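Local coordinates for protein poly-gamma-glutamate hydrolase (Bacillus phage phiNIT1, PDB 3A9L) that probably cleaves the gamma-glutamyl linkages of bacterial poly-gamma-glutamate as a zinc-dependent peptidase, at residues P32-F37 and D98-H103; G117-L122 and K160-E165; D5-I10 and N74-V79. All coordinates share one frame; numbering follows the deposited sequence.

Interaction 1: residues P32-F37 and D98-H103. With ZN (zinc ion), chain C.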
ATOM      1  N   PRO A  32       7.081  10.364  -8.454  1.00 22.62           N
ATOM      2  CA  PRO A  32       7.290  11.710  -7.919  1.00 23.11           C
ATOM      3  C   PRO A  32       6.191  12.730  -8.254  1.00 23.63           C
ATOM      4  O   PRO A  32       5.977  13.683  -7.483  1.00 24.65           O
ATOM      5  CB  PRO A  32       8.589  12.150  -8.600  1.00 24.07           C
ATOM      6  CG  PRO A  32       8.660  11.311  -9.837  1.00 22.24           C
ATOM      7  CD  PRO A  32       8.140  10.006  -9.420  1.00 22.09           C
ATOM      8  N   SER A  33       5.485  12.511  -9.355  1.00 23.16           N
ATOM      9  CA  SER A  33       4.640  13.545  -9.975  1.00 23.89           C
ATOM     10  C   SER A  33       3.147  13.420  -9.759  1.00 22.88           C
ATOM     11  O   SER A  33       2.477  14.450  -9.609  1.00 22.97           O
ATOM     12  CB  SER A  33       4.882  13.616 -11.474  1.00 22.96           C
ATOM     13  OG  SER A  33       6.192  14.074 -11.723  1.00 26.07           O
ATOM     14  N   MET A  34       2.636  12.181  -9.764  1.00 22.20           N
ATOM     15  CA  MET A  34       1.198  11.923  -9.852  1.00 20.52           C
ATOM     16  C   MET A  34       0.687  10.792  -8.949  1.00 19.66           C
ATOM     17  O   MET A  34       1.296   9.711  -8.868  1.00 19.34           O
ATOM     18  CB  MET A  34       0.818  11.625 -11.316  1.00 21.08           C
ATOM     19  CG  MET A  34      -0.662  11.395 -11.580  1.00 19.29           C
ATOM     20  SD  MET A  34      -1.724  12.702 -10.952  1.00 22.76           S
ATOM     21  CE  MET A  34      -1.677  13.871 -12.263  1.00 22.52           C
ATOM     22  N   ILE A  35      -0.449  11.032  -8.282  1.00 18.22           N
ATOM     23  CA  ILE A  35      -1.032  10.034  -7.400  1.00 17.04           C
ATOM     24  C   ILE A  35      -2.553   9.964  -7.660  1.00 17.60           C
ATOM     25  O   ILE A  35      -3.228  10.976  -7.667  1.00 17.01           O
ATOM     26  CB  ILE A  35      -0.762  10.351  -5.890  1.00 17.15           C
ATOM     27  CG1 ILE A  35      -1.447   9.322  -4.988  1.00 17.82           C
ATOM     28  CG2 ILE A  35      -1.163  11.808  -5.547  1.00 17.09           C
ATOM     29  CD1 ILE A  35      -1.156   9.468  -3.468  1.00 20.20           C
ATOM     30  N   TYR A  36      -3.048   8.760  -7.909  1.00 17.32           N
ATOM     31  CA  TYR A  36      -4.446   8.555  -8.142  1.00 17.39           C
ATOM     32  C   TYR A  36      -5.003   7.890  -6.932  1.00 17.34           C
ATOM     33  O   TYR A  36      -4.454   6.906  -6.443  1.00 17.34           O
ATOM     34  CB  TYR A  36      -4.633   7.657  -9.350  1.00 18.20           C
ATOM     35  CG  TYR A  36      -4.154   8.274 -10.624  1.00 17.40           C
ATOM     36  CD1 TYR A  36      -4.879   9.301 -11.224  1.00 18.52           C
ATOM     37  CD2 TYR A  36      -2.965   7.863 -11.222  1.00 18.82           C
ATOM     38  CE1 TYR A  36      -4.464   9.874 -12.414  1.00 18.39           C
ATOM     39  CE2 TYR A  36      -2.530   8.462 -12.421  1.00 15.09           C
ATOM     40  CZ  TYR A  36      -3.308   9.453 -13.000  1.00 14.90           C
ATOM     41  OH  TYR A  36      -2.918  10.062 -14.167  1.00 21.04           O
ATOM     42  N   PHE A  37      -6.103   8.426  -6.426  1.00 18.48           N
ATOM     43  CA  PHE A  37      -6.548   7.953  -5.114  1.00 17.98           C
ATOM     44  C   PHE A  37      -8.009   8.215  -4.835  1.00 18.19           C
ATOM     45  O   PHE A  37      -8.659   9.008  -5.506  1.00 18.72           O
ATOM     46  CB  PHE A  37      -5.663   8.548  -4.006  1.00 17.85           C
ATOM     47  CG  PHE A  37      -6.032   9.937  -3.617  1.00 18.41           C
ATOM     48  CD1 PHE A  37      -5.589  11.039  -4.363  1.00 19.49           C
ATOM     49  CD2 PHE A  37      -6.848  10.154  -2.516  1.00 18.06           C
ATOM     50  CE1 PHE A  37      -5.963  12.340  -3.992  1.00 17.89           C
ATOM     51  CE2 PHE A  37      -7.232  11.446  -2.141  1.00 20.47           C
ATOM     52  CZ  PHE A  37      -6.805  12.536  -2.880  1.00 18.33           C
ATOM     53  N   ASP A  98       1.091  16.446  -8.282  1.00 22.14           N
ATOM     54  CA  ASP A  98      -0.247  16.433  -8.806  1.00 21.73           C
ATOM     55  C   ASP A  98      -1.037  15.332  -8.132  1.00 20.66           C
ATOM     56  O   ASP A  98      -0.458  14.391  -7.594  1.00 20.03           O
ATOM     57  CB  ASP A  98      -0.218  16.235 -10.324  1.00 21.16           C
ATOM     58  CG  ASP A  98       0.432  17.400 -11.049  1.00 22.84           C
ATOM     59  OD1 ASP A  98      -0.004  18.555 -10.855  1.00 27.03           O
ATOM     60  OD2 ASP A  98       1.390  17.186 -11.813  1.00 24.23           O
ATOM     61  N   ALA A  99      -2.365  15.454  -8.171  1.00 20.44           N
ATOM     62  CA  ALA A  99      -3.250  14.444  -7.616  1.00 19.71           C
ATOM     63  C   ALA A  99      -4.567  14.444  -8.361  1.00 19.29           C
ATOM     64  O   ALA A  99      -5.105  15.510  -8.691  1.00 18.90           O
ATOM     65  CB  ALA A  99      -3.493  14.695  -6.112  1.00 19.17           C
ATOM     66  N   VAL A 100      -5.038  13.249  -8.673  1.00 19.73           N
ATOM     67  CA  VAL A 100      -6.382  13.047  -9.234  1.00 18.08           C
ATOM     68  C   VAL A 100      -7.211  12.150  -8.303  1.00 18.23           C
ATOM     69  O   VAL A 100      -6.839  11.001  -8.028  1.00 17.99           O
ATOM     70  CB  VAL A 100      -6.299  12.450 -10.653  1.00 19.11           C
ATOM     71  CG1 VAL A 100      -7.674  12.116 -11.182  1.00 18.16           C
ATOM     72  CG2 VAL A 100      -5.627  13.415 -11.607  1.00 15.62           C
ATOM     73  N   SER A 101      -8.358  12.646  -7.836  1.00 17.86           N
ATOM     74  CA  SER A 101      -9.165  11.872  -6.864  1.00 17.19           C
ATOM     75  C   SER A 101     -10.382  11.281  -7.564  1.00 17.52           C
ATOM     76  O   SER A 101     -10.878  11.868  -8.488  1.00 17.35           O
ATOM     77  CB  SER A 101      -9.620  12.742  -5.715  1.00 17.09           C
ATOM     78  OG  SER A 101     -10.447  13.803  -6.158  1.00 16.82           O
ATOM     79  N   PHE A 102     -10.849  10.122  -7.126  1.00 17.66           N
ATOM     80  CA  PHE A 102     -11.992   9.492  -7.779  1.00 18.88           C
ATOM     81  C   PHE A 102     -13.160   9.265  -6.803  1.00 18.90           C
ATOM     82  O   PHE A 102     -13.007   8.594  -5.787  1.00 19.31           O
ATOM     83  CB  PHE A 102     -11.584   8.167  -8.432  1.00 18.79           C
ATOM     84  CG  PHE A 102     -10.533   8.309  -9.508  1.00 20.62           C
ATOM     85  CD1 PHE A 102      -9.175   8.435  -9.182  1.00 24.09           C
ATOM     86  CD2 PHE A 102     -10.903   8.333 -10.840  1.00 24.18           C
ATOM     87  CE1 PHE A 102      -8.189   8.573 -10.194  1.00 22.98           C
ATOM     88  CE2 PHE A 102      -9.937   8.450 -11.853  1.00 24.59           C
ATOM     89  CZ  PHE A 102      -8.588   8.591 -11.521  1.00 23.48           C
ATOM     90  N   HIS A 103     -14.332   9.776  -7.172  1.00 19.59           N
ATOM     91  CA  HIS A 103     -15.517   9.793  -6.298  1.00 19.15           C
ATOM     92  C   HIS A 103     -16.745   9.248  -6.938  1.00 18.69           C
ATOM     93  O   HIS A 103     -16.874   9.205  -8.171  1.00 19.04           O
ATOM     94  CB  HIS A 103     -15.808  11.205  -5.794  1.00 18.61           C
ATOM     95  CG  HIS A 103     -14.845  11.671  -4.747  1.00 17.08           C
ATOM     96  ND1 HIS A 103     -15.089  11.520  -3.403  1.00 16.51           N
ATOM     97  CD2 HIS A 103     -13.628  12.262  -4.850  1.00 14.14           C
ATOM     98  CE1 HIS A 103     -14.062  11.999  -2.720  1.00 19.86           C
ATOM     99  NE2 HIS A 103     -13.167  12.460  -3.574  1.00 16.90           N
TER
HETATM  100 ZN    ZN C 251     -16.702  10.662  -2.378  1.00 32.14          ZN
HETATM  101  O   HOH W   1     -18.358  11.569  -3.651  1.00 34.48           O

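Interaction 2: residues G117-L122 and K160-E165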
ATOM      1  N   GLY A 117     -11.785  20.685  -9.068  1.00 20.87           N
ATOM      2  CA  GLY A 117     -10.464  20.752  -8.488  1.00 20.81           C
ATOM      3  C   GLY A 117      -9.792  22.030  -8.977  1.00 21.05           C
ATOM      4  O   GLY A 117     -10.323  22.709  -9.866  1.00 19.93           O
ATOM      5  N   LEU A 118      -8.630  22.361  -8.408  1.00 20.81           N
ATOM      6  CA  LEU A 118      -7.921  23.608  -8.777  1.00 21.38           C
ATOM      7  C   LEU A 118      -6.946  23.430  -9.931  1.00 21.88           C
ATOM      8  O   LEU A 118      -6.513  24.416 -10.527  1.00 22.57           O
ATOM      9  CB  LEU A 118      -7.212  24.239  -7.554  1.00 21.37           C
ATOM     10  CG  LEU A 118      -8.154  24.860  -6.504  1.00 20.27           C
ATOM     11  CD1 LEU A 118      -7.404  25.129  -5.228  1.00 21.15           C
ATOM     12  CD2 LEU A 118      -8.906  26.127  -7.036  1.00 23.21           C
ATOM     13  N   ASN A 119      -6.598  22.189 -10.283  1.00 21.92           N
ATOM     14  CA  ASN A 119      -5.767  21.990 -11.475  1.00 21.11           C
ATOM     15  C   ASN A 119      -6.589  22.104 -12.771  1.00 20.49           C
ATOM     16  O   ASN A 119      -7.053  21.110 -13.292  1.00 20.10           O
ATOM     17  CB  ASN A 119      -5.006  20.662 -11.416  1.00 21.10           C
ATOM     18  CG  ASN A 119      -3.961  20.542 -12.521  1.00 21.86           C
ATOM     19  OD1 ASN A 119      -3.980  21.293 -13.497  1.00 20.72           O
ATOM     20  ND2 ASN A 119      -3.046  19.596 -12.368  1.00 17.93           N
ATOM     21  N   THR A 120      -6.747  23.330 -13.276  1.00 19.96           N
ATOM     22  CA  THR A 120      -7.742  23.639 -14.309  1.00 20.69           C
ATOM     23  C   THR A 120      -7.362  22.982 -15.595  1.00 21.30           C
ATOM     24  O   THR A 120      -8.236  22.450 -16.294  1.00 20.76           O
ATOM     25  CB  THR A 120      -7.835  25.146 -14.639  1.00 21.20           C
ATOM     26  OG1 THR A 120      -7.802  25.914 -13.435  1.00 19.93           O
ATOM     27  CG2 THR A 120      -9.132  25.442 -15.389  1.00 21.57           C
ATOM     28  N   GLU A 121      -6.063  23.043 -15.892  1.00 21.70           N
ATOM     29  CA  GLU A 121      -5.514  22.461 -17.105  1.00 22.96           C
ATOM     30  C   GLU A 121      -5.705  20.959 -17.218  1.00 22.19           C
ATOM     31  O   GLU A 121      -6.198  20.513 -18.230  1.00 23.69           O
ATOM     32  CB  GLU A 121      -4.053  22.801 -17.275  1.00 23.71           C
ATOM     33  CG  GLU A 121      -3.526  22.314 -18.617  1.00 26.69           C
ATOM     34  CD  GLU A 121      -2.027  22.394 -18.711  1.00 32.08           C
ATOM     35  OE1 GLU A 121      -1.406  23.109 -17.878  1.00 34.41           O
ATOM     36  OE2 GLU A 121      -1.481  21.733 -19.628  1.00 33.90           O
ATOM     37  N   LEU A 122      -5.306  20.201 -16.197  1.00 21.80           N
ATOM     38  CA  LEU A 122      -5.593  18.776 -16.107  1.00 21.19           C
ATOM     39  C   LEU A 122      -7.089  18.476 -15.965  1.00 21.77           C
ATOM     40  O   LEU A 122      -7.572  17.515 -16.566  1.00 22.92           O
ATOM     41  CB  LEU A 122      -4.825  18.133 -14.962  1.00 20.24           C
ATOM     42  CG  LEU A 122      -4.804  16.586 -14.903  1.00 17.80           C
ATOM     43  CD1 LEU A 122      -4.296  15.964 -16.222  1.00 14.87           C
ATOM     44  CD2 LEU A 122      -3.968  16.159 -13.711  1.00 19.63           C
ATOM     45  N   LYS A 160      -3.009  22.036  -6.183  1.00 23.30           N
ATOM     46  CA  LYS A 160      -4.002  22.092  -7.257  1.00 23.07           C
ATOM     47  C   LYS A 160      -4.277  20.680  -7.771  1.00 22.59           C
ATOM     48  O   LYS A 160      -3.453  20.107  -8.498  1.00 22.95           O
ATOM     49  CB  LYS A 160      -3.484  22.946  -8.415  1.00 23.36           C
ATOM     50  CG  LYS A 160      -3.119  24.369  -8.100  1.00 26.03           C
ATOM     51  CD  LYS A 160      -2.582  25.074  -9.349  1.00 30.28           C
ATOM     52  CE  LYS A 160      -1.436  24.306 -10.012  1.00 33.28           C
ATOM     53  NZ  LYS A 160      -1.854  23.511 -11.224  1.00 36.72           N
ATOM     54  N   GLY A 161      -5.429  20.116  -7.399  1.00 21.11           N
ATOM     55  CA  GLY A 161      -5.758  18.743  -7.730  1.00 19.63           C
ATOM     56  C   GLY A 161      -6.936  18.674  -8.697  1.00 19.26           C
ATOM     57  O   GLY A 161      -7.445  19.708  -9.095  1.00 17.85           O
ATOM     58  N   VAL A 162      -7.343  17.462  -9.096  1.00 17.89           N
ATOM     59  CA  VAL A 162      -8.485  17.304 -10.011  1.00 19.00           C
ATOM     60  C   VAL A 162      -9.399  16.254  -9.424  1.00 17.73           C
ATOM     61  O   VAL A 162      -9.006  15.098  -9.244  1.00 18.78           O
ATOM     62  CB  VAL A 162      -8.070  16.813 -11.424  1.00 18.16           C
ATOM     63  CG1 VAL A 162      -9.286  16.360 -12.241  1.00 20.18           C
ATOM     64  CG2 VAL A 162      -7.277  17.868 -12.170  1.00 21.21           C
ATOM     65  N   GLN A 163     -10.632  16.642  -9.173  1.00 17.52           N
ATOM     66  CA  GLN A 163     -11.590  15.748  -8.592  1.00 16.93           C
ATOM     67  C   GLN A 163     -12.569  15.215  -9.664  1.00 17.78           C
ATOM     68  O   GLN A 163     -13.169  16.004 -10.425  1.00 17.81           O
ATOM     69  CB  GLN A 163     -12.368  16.483  -7.479  1.00 16.20           C
ATOM     70  CG  GLN A 163     -13.401  15.581  -6.845  1.00 18.77           C
ATOM     71  CD  GLN A 163     -14.242  16.271  -5.788  1.00 21.95           C
ATOM     72  OE1 GLN A 163     -14.019  16.070  -4.616  1.00 22.58           O
ATOM     73  NE2 GLN A 163     -15.240  17.070  -6.217  1.00 23.28           N
ATOM     74  N   LEU A 164     -12.756  13.895  -9.714  1.00 17.19           N
ATOM     75  CA  LEU A 164     -13.817  13.336 -10.550  1.00 17.06           C
ATOM     76  C   LEU A 164     -14.952  12.799  -9.699  1.00 16.86           C
ATOM     77  O   LEU A 164     -14.739  12.023  -8.802  1.00 16.71           O
ATOM     78  CB  LEU A 164     -13.320  12.216 -11.487  1.00 17.70           C
ATOM     79  CG  LEU A 164     -12.357  12.554 -12.641  1.00 18.65           C
ATOM     80  CD1 LEU A 164     -10.985  12.945 -12.130  1.00 16.72           C
ATOM     81  CD2 LEU A 164     -12.228  11.353 -13.593  1.00 19.51           C
ATOM     82  N   GLU A 165     -16.172  13.207  -9.992  1.00 17.48           N
ATOM     83  CA  GLU A 165     -17.306  12.685  -9.230  1.00 18.57           C
ATOM     84  C   GLU A 165     -18.169  11.928 -10.226  1.00 19.52           C
ATOM     85  O   GLU A 165     -18.778  12.544 -11.112  1.00 18.37           O
ATOM     86  CB  GLU A 165     -18.046  13.840  -8.540  1.00 18.44           C
ATOM     87  CG  GLU A 165     -17.347  14.399  -7.244  1.00 18.82           C
ATOM     88  CD  GLU A 165     -17.891  13.827  -5.940  1.00 18.87           C
ATOM     89  OE1 GLU A 165     -18.791  12.992  -5.974  1.00 21.83           O
ATOM     90  OE2 GLU A 165     -17.397  14.192  -4.864  1.00 22.94           O
TER
HETATM   91  O   HOH W   2      -2.953  18.101  -9.799  1.00 19.42           O

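Interaction 3: residues D5-I10 and N74-V79. With PO4 (phosphate ion), chain D.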
ATOM      1  N   ASP A   5     -22.091  13.136   7.489  1.00 36.66           N
ATOM      2  CA  ASP A   5     -21.219  12.029   7.905  1.00 35.26           C
ATOM      3  C   ASP A   5     -21.517  11.536   9.314  1.00 34.49           C
ATOM      4  O   ASP A   5     -22.122  12.246  10.096  1.00 34.97           O
ATOM      5  CB  ASP A   5     -19.748  12.431   7.767  1.00 35.01           C
ATOM      6  CG  ASP A   5     -19.336  12.626   6.312  1.00 33.64           C
ATOM      7  OD1 ASP A   5     -20.040  12.114   5.419  1.00 32.97           O
ATOM      8  OD2 ASP A   5     -18.317  13.294   6.061  1.00 31.28           O
ATOM      9  N   THR A   6     -21.134  10.293   9.605  1.00 34.22           N
ATOM     10  CA  THR A   6     -21.113   9.773  10.977  1.00 32.77           C
ATOM     11  C   THR A   6     -19.890  10.327  11.713  1.00 32.51           C
ATOM     12  O   THR A   6     -20.035  10.989  12.760  1.00 33.21           O
ATOM     13  CB  THR A   6     -21.153   8.211  10.995  1.00 33.20           C
ATOM     14  OG1 THR A   6     -22.416   7.780  10.478  1.00 31.31           O
ATOM     15  CG2 THR A   6     -20.982   7.644  12.405  1.00 33.37           C
ATOM     16  N   TYR A   7     -18.698  10.099  11.157  1.00 29.96           N
ATOM     17  CA  TYR A   7     -17.459  10.561  11.787  1.00 28.52           C
ATOM     18  C   TYR A   7     -17.007  11.911  11.228  1.00 26.70           C
ATOM     19  O   TYR A   7     -17.047  12.106  10.033  1.00 26.07           O
ATOM     20  CB  TYR A   7     -16.351   9.508  11.681  1.00 28.27           C
ATOM     21  CG  TYR A   7     -16.776   8.122  12.135  1.00 28.03           C
ATOM     22  CD1 TYR A   7     -16.873   7.798  13.501  1.00 28.20           C
ATOM     23  CD2 TYR A   7     -17.094   7.137  11.200  1.00 26.66           C
ATOM     24  CE1 TYR A   7     -17.282   6.523  13.917  1.00 29.11           C
ATOM     25  CE2 TYR A   7     -17.479   5.829  11.612  1.00 30.70           C
ATOM     26  CZ  TYR A   7     -17.575   5.540  12.975  1.00 31.61           C
ATOM     27  OH  TYR A   7     -17.987   4.269  13.388  1.00 31.14           O
ATOM     28  N   PRO A   8     -16.635  12.858  12.116  1.00 26.11           N
ATOM     29  CA  PRO A   8     -16.220  14.213  11.750  1.00 24.91           C
ATOM     30  C   PRO A   8     -14.867  14.237  11.102  1.00 23.72           C
ATOM     31  O   PRO A   8     -14.492  15.218  10.449  1.00 23.97           O
ATOM     32  CB  PRO A   8     -16.158  14.938  13.089  1.00 24.66           C
ATOM     33  CG  PRO A   8     -16.127  13.907  14.105  1.00 26.04           C
ATOM     34  CD  PRO A   8     -16.915  12.771  13.558  1.00 25.98           C
ATOM     35  N   ASN A   9     -14.146  13.151  11.284  1.00 23.29           N
ATOM     36  CA  ASN A   9     -12.835  12.987  10.691  1.00 23.47           C
ATOM     37  C   ASN A   9     -12.411  11.532  10.856  1.00 23.50           C
ATOM     38  O   ASN A   9     -13.112  10.726  11.488  1.00 23.95           O
ATOM     39  CB  ASN A   9     -11.866  13.874  11.438  1.00 23.67           C
ATOM     40  CG  ASN A   9     -11.911  13.630  12.919  1.00 23.07           C
ATOM     41  OD1 ASN A   9     -11.563  12.552  13.396  1.00 20.89           O
ATOM     42  ND2 ASN A   9     -12.342  14.637  13.663  1.00 23.62           N
ATOM     43  N   ILE A  10     -11.210  11.220  10.394  1.00 23.80           N
ATOM     44  CA  ILE A  10     -10.774   9.826  10.322  1.00 23.36           C
ATOM     45  C   ILE A  10     -10.287   9.247  11.647  1.00 24.56           C
ATOM     46  O   ILE A  10     -10.390   8.018  11.851  1.00 24.43           O
ATOM     47  CB  ILE A  10      -9.746   9.629   9.176  1.00 23.62           C
ATOM     48  CG1 ILE A  10     -10.444   9.824   7.825  1.00 22.38           C
ATOM     49  CG2 ILE A  10      -9.037   8.260   9.263  1.00 21.28           C
ATOM     50  CD1 ILE A  10     -11.327   8.648   7.327  1.00 19.67           C
ATOM     51  N   ASN A  74     -21.515   0.923   4.146  1.00 25.37           N
ATOM     52  CA  ASN A  74     -20.199   1.569   4.150  1.00 25.42           C
ATOM     53  C   ASN A  74     -20.321   3.086   4.136  1.00 25.05           C
ATOM     54  O   ASN A  74     -19.323   3.797   4.279  1.00 23.99           O
ATOM     55  CB  ASN A  74     -19.350   1.092   2.971  1.00 25.51           C
ATOM     56  CG  ASN A  74     -18.797  -0.314   3.175  1.00 26.61           C
ATOM     57  OD1 ASN A  74     -17.769  -0.508   3.820  1.00 24.93           O
ATOM     58  ND2 ASN A  74     -19.482  -1.303   2.606  1.00 27.96           N
ATOM     59  N   SER A  75     -21.546   3.607   3.968  1.00 24.46           N
ATOM     60  CA  SER A  75     -21.715   5.056   3.974  1.00 24.49           C
ATOM     61  C   SER A  75     -21.316   5.674   5.301  1.00 24.04           C
ATOM     62  O   SER A  75     -20.995   6.858   5.358  1.00 23.97           O
ATOM     63  CB  SER A  75     -23.141   5.474   3.622  1.00 24.35           C
ATOM     64  OG  SER A  75     -24.018   4.861   4.522  1.00 27.20           O
ATOM     65  N   ARG A  76     -21.356   4.881   6.368  1.00 22.66           N
ATOM     66  CA  ARG A  76     -20.923   5.345   7.693  1.00 23.02           C
ATOM     67  C   ARG A  76     -19.409   5.558   7.754  1.00 23.36           C
ATOM     68  O   ARG A  76     -18.897   6.218   8.654  1.00 23.19           O
ATOM     69  CB  ARG A  76     -21.411   4.401   8.819  1.00 22.53           C
ATOM     70  CG  ARG A  76     -20.643   3.138   9.057  1.00 22.91           C
ATOM     71  CD  ARG A  76     -21.074   2.505  10.395  1.00 23.32           C
ATOM     72  NE  ARG A  76     -20.214   1.381  10.781  1.00 24.69           N
ATOM     73  CZ  ARG A  76     -20.500   0.090  10.569  1.00 26.85           C
ATOM     74  NH1 ARG A  76     -21.635  -0.273   9.972  1.00 26.00           N
ATOM     75  NH2 ARG A  76     -19.647  -0.853  10.975  1.00 26.79           N
ATOM     76  N   LEU A  77     -18.704   4.988   6.773  1.00 23.70           N
ATOM     77  CA  LEU A  77     -17.262   5.129   6.701  1.00 23.70           C
ATOM     78  C   LEU A  77     -16.887   6.348   5.837  1.00 24.12           C
ATOM     79  O   LEU A  77     -15.694   6.616   5.574  1.00 23.03           O
ATOM     80  CB  LEU A  77     -16.657   3.843   6.149  1.00 23.51           C
ATOM     81  CG  LEU A  77     -17.019   2.556   6.876  1.00 24.95           C
ATOM     82  CD1 LEU A  77     -16.627   1.376   6.015  1.00 27.01           C
ATOM     83  CD2 LEU A  77     -16.349   2.484   8.263  1.00 22.13           C
ATOM     84  N   HIS A  78     -17.911   7.096   5.418  1.00 24.11           N
ATOM     85  CA  HIS A  78     -17.713   8.255   4.559  1.00 24.88           C
ATOM     86  C   HIS A  78     -17.322   9.471   5.366  1.00 25.21           C
ATOM     87  O   HIS A  78     -18.096   9.939   6.208  1.00 25.89           O
ATOM     88  CB  HIS A  78     -18.958   8.527   3.693  1.00 24.13           C
ATOM     89  CG  HIS A  78     -18.825   9.718   2.794  1.00 25.98           C
ATOM     90  ND1 HIS A  78     -19.195  10.990   3.183  1.00 25.85           N
ATOM     91  CD2 HIS A  78     -18.380   9.830   1.520  1.00 27.41           C
ATOM     92  CE1 HIS A  78     -18.974  11.834   2.194  1.00 28.10           C
ATOM     93  NE2 HIS A  78     -18.483  11.156   1.170  1.00 28.62           N
ATOM     94  N   VAL A  79     -16.111   9.969   5.105  1.00 24.24           N
ATOM     95  CA  VAL A  79     -15.681  11.254   5.604  1.00 24.04           C
ATOM     96  C   VAL A  79     -15.421  12.156   4.396  1.00 23.79           C
ATOM     97  O   VAL A  79     -14.508  11.933   3.591  1.00 22.98           O
ATOM     98  CB  VAL A  79     -14.493  11.130   6.601  1.00 24.42           C
ATOM     99  CG1 VAL A  79     -13.912  12.477   6.953  1.00 23.12           C
ATOM    100  CG2 VAL A  79     -14.980  10.435   7.921  1.00 25.32           C
TER
HETATM  101  P   PO4 D 261     -17.479  13.822  -1.018  1.00 36.33           P
HETATM  102  O1  PO4 D 261     -18.198  14.400   0.182  1.00 37.37           O
HETATM  103  O2  PO4 D 261     -17.822  14.557  -2.304  1.00 36.48           O
HETATM  104  O3  PO4 D 261     -16.015  14.014  -0.728  1.00 37.37           O
HETATM  105  O4  PO4 D 261     -17.814  12.365  -1.187  1.00 34.44           O
HETATM  106  O   HOH W   3     -20.823   8.845   6.804  1.00 35.23           O
HETATM  107  O   HOH W   4     -18.069   8.918   8.695  1.00 27.26           O

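Interaction 1: residues P32-F37 and D98-H103
The backbones of strands 34-37 and 98-103 run in the same direction, their axes 16° apart. V100 lies at the centre of the ladder: its N bonds to I35 O (3.1 Å), and its O takes the N-H of F37 nearly along the C=O axis. F102 N closes the C-terminal end on F37 O at 2.9 Å. At the other end D98 N bonds to S33 O (2.8 Å), whereas the bond from I35 N to D98 O is weak. These are parallel neighbours inside the mixed sheet of an alpha/beta fold, and strand 98-103 leads to the metal: H103 ND1 binds zinc at 2.1 Å, with H40, E45 and a water among the other ligands. Apolar packing differs on the two faces. On the face where Y36 and F102 meet helix 48-59, Y36 and V100 lie side by side, Y36 CD1 3.5 Å from V100 CB. M34, bent at chi2 and chi3, lays SD over the rim of one face of the Y36 ring and brings CE to D98 CB. The Y36 and F102 rings meet rim to rim, planes at 49°. On the face toward helix 87-94, F37 has CG between its backbone N and carbonyl carbon (chi1 81°), which puts the ring over S101 CB, 4.0 Å from F37 CZ, with A99 CB at the ring edge. The polar ends turn to helix 190-209: Y36 OH bonds to E203, and D98 OD2 to Y207.

Interaction 2: residues G117-L122 and K160-E165
Where the chain turns into helix 120-132, its backbone meets the lead-in to strand 162-165 chiefly at the carbonyl of G161. G161 O receives the N-H of N119 in a nearly straight bond (N119 N to G161 O 2.9 Å, 167° at the hydrogen), with the donor above the carbonyl plane. G117 CA lies 3.3 Å from the same G161 O. G117 adopts a positive phi of 106°, and having no side chain lets its backbone press onto G161 and V162. L118 N also lies near G161 O but at a poor angle, and it bonds instead to N154. This is a helix start with an N-cap: N119 OD1 accepts the N-H of L122 at 3.2 Å, from above the amide plane, and N119 is also the centre of an inverse gamma turn. Its CG is anti to the backbone N (chi1 -170°), which sends the amide forward over the first turn of the helix. Next to the cap the packing is close. V162 CG2 fits between N119 and L122, 3.4 Å from N119 O and 3.7 Å from L122 CB, the L122 and V162 side chains crossing at about a right angle. The other side is looser and partly exposed. K160 passes alongside L118 with CB and CG near L118 CB, and the bends at chi3 and chi4 bring NZ to 3.8 Å from N119 OD1, too far for a hydrogen bond. A water joins N119 ND2 (3.0 Å) to K160 O. Further on, the strand is flanked by strand 98-105, through backbone bonds of V162 and L164, and by strand 113-116, through Q163 and G116; I126 of helix 120-132 packs on V162 and L164, and Y206 of helix 190-209 on L122.

Interaction 3: residues D5-I10 and N74-V79
Neither segment forms a strand: 5-10 is an irregular N-terminal chain ahead of helix 10-16, and 74-77 is a 3-10 turn, with L77 N bonded to N74 O and H78 N to S75 O. Two waters lie between the backbones, one taking the N-H of T6 and the other that of Y7, each close to carbonyls of the 74-79 segment. The motif is a His-carboxylate hydrogen bond at the rim of the zinc site. H78 ND1 donates its N-H to D5 OD1 at 2.6 Å, the oxygen lying in the imidazole plane while the ring meets the carboxylate from above its plane; the two planes are 67° apart. D5 OD2 accepts from T80 N, so both oxygens are held. The carboxylate and the phosphate would favour a protonated H78; the nearby zinc would oppose it. Deeper in, V79 wedges its methyls into the N-terminal chain: CG2 lies 3.4 Å from Y7 O, CG1 touches N9 CA, and V79 CB lies 4.1 Å from I10 CD1. V79 O accepts from H40 NE2, a second-shell bond that probably helps orient this zinc ligand. Y7 CD2 comes within 3.3 Å of R76 O. R76, extended from CG, carries NE to a salt bridge with E17. At the far edge of its ring, H78 NE2 points almost straight, at 175°, to O4 of a phosphate, probably from the crystallisation liquor, 2.7 Å away.

In the fold
Interactions 1 and 2 both reach the central mixed sheet, their centres about 10 Å apart: strand 98-105 of interaction 1 lies beside strand 162-167 of interaction 2, with 34-42 on its other side, while 117-122 leads into helix 120-132. Probable backbone bonds from S101 N to V162 O and from H103 N to L164 O join the two. Interaction 3 lies outside the sheet, its centre about 21 Å from that of interaction 1 and 23 Å from that of interaction 2. Along the chain its segments alternate with those of interaction 1, and interaction 2 follows both. The zinc lies between sheet and loops: 98-103 supplies a ligand, while 74-79 borders the site with H78.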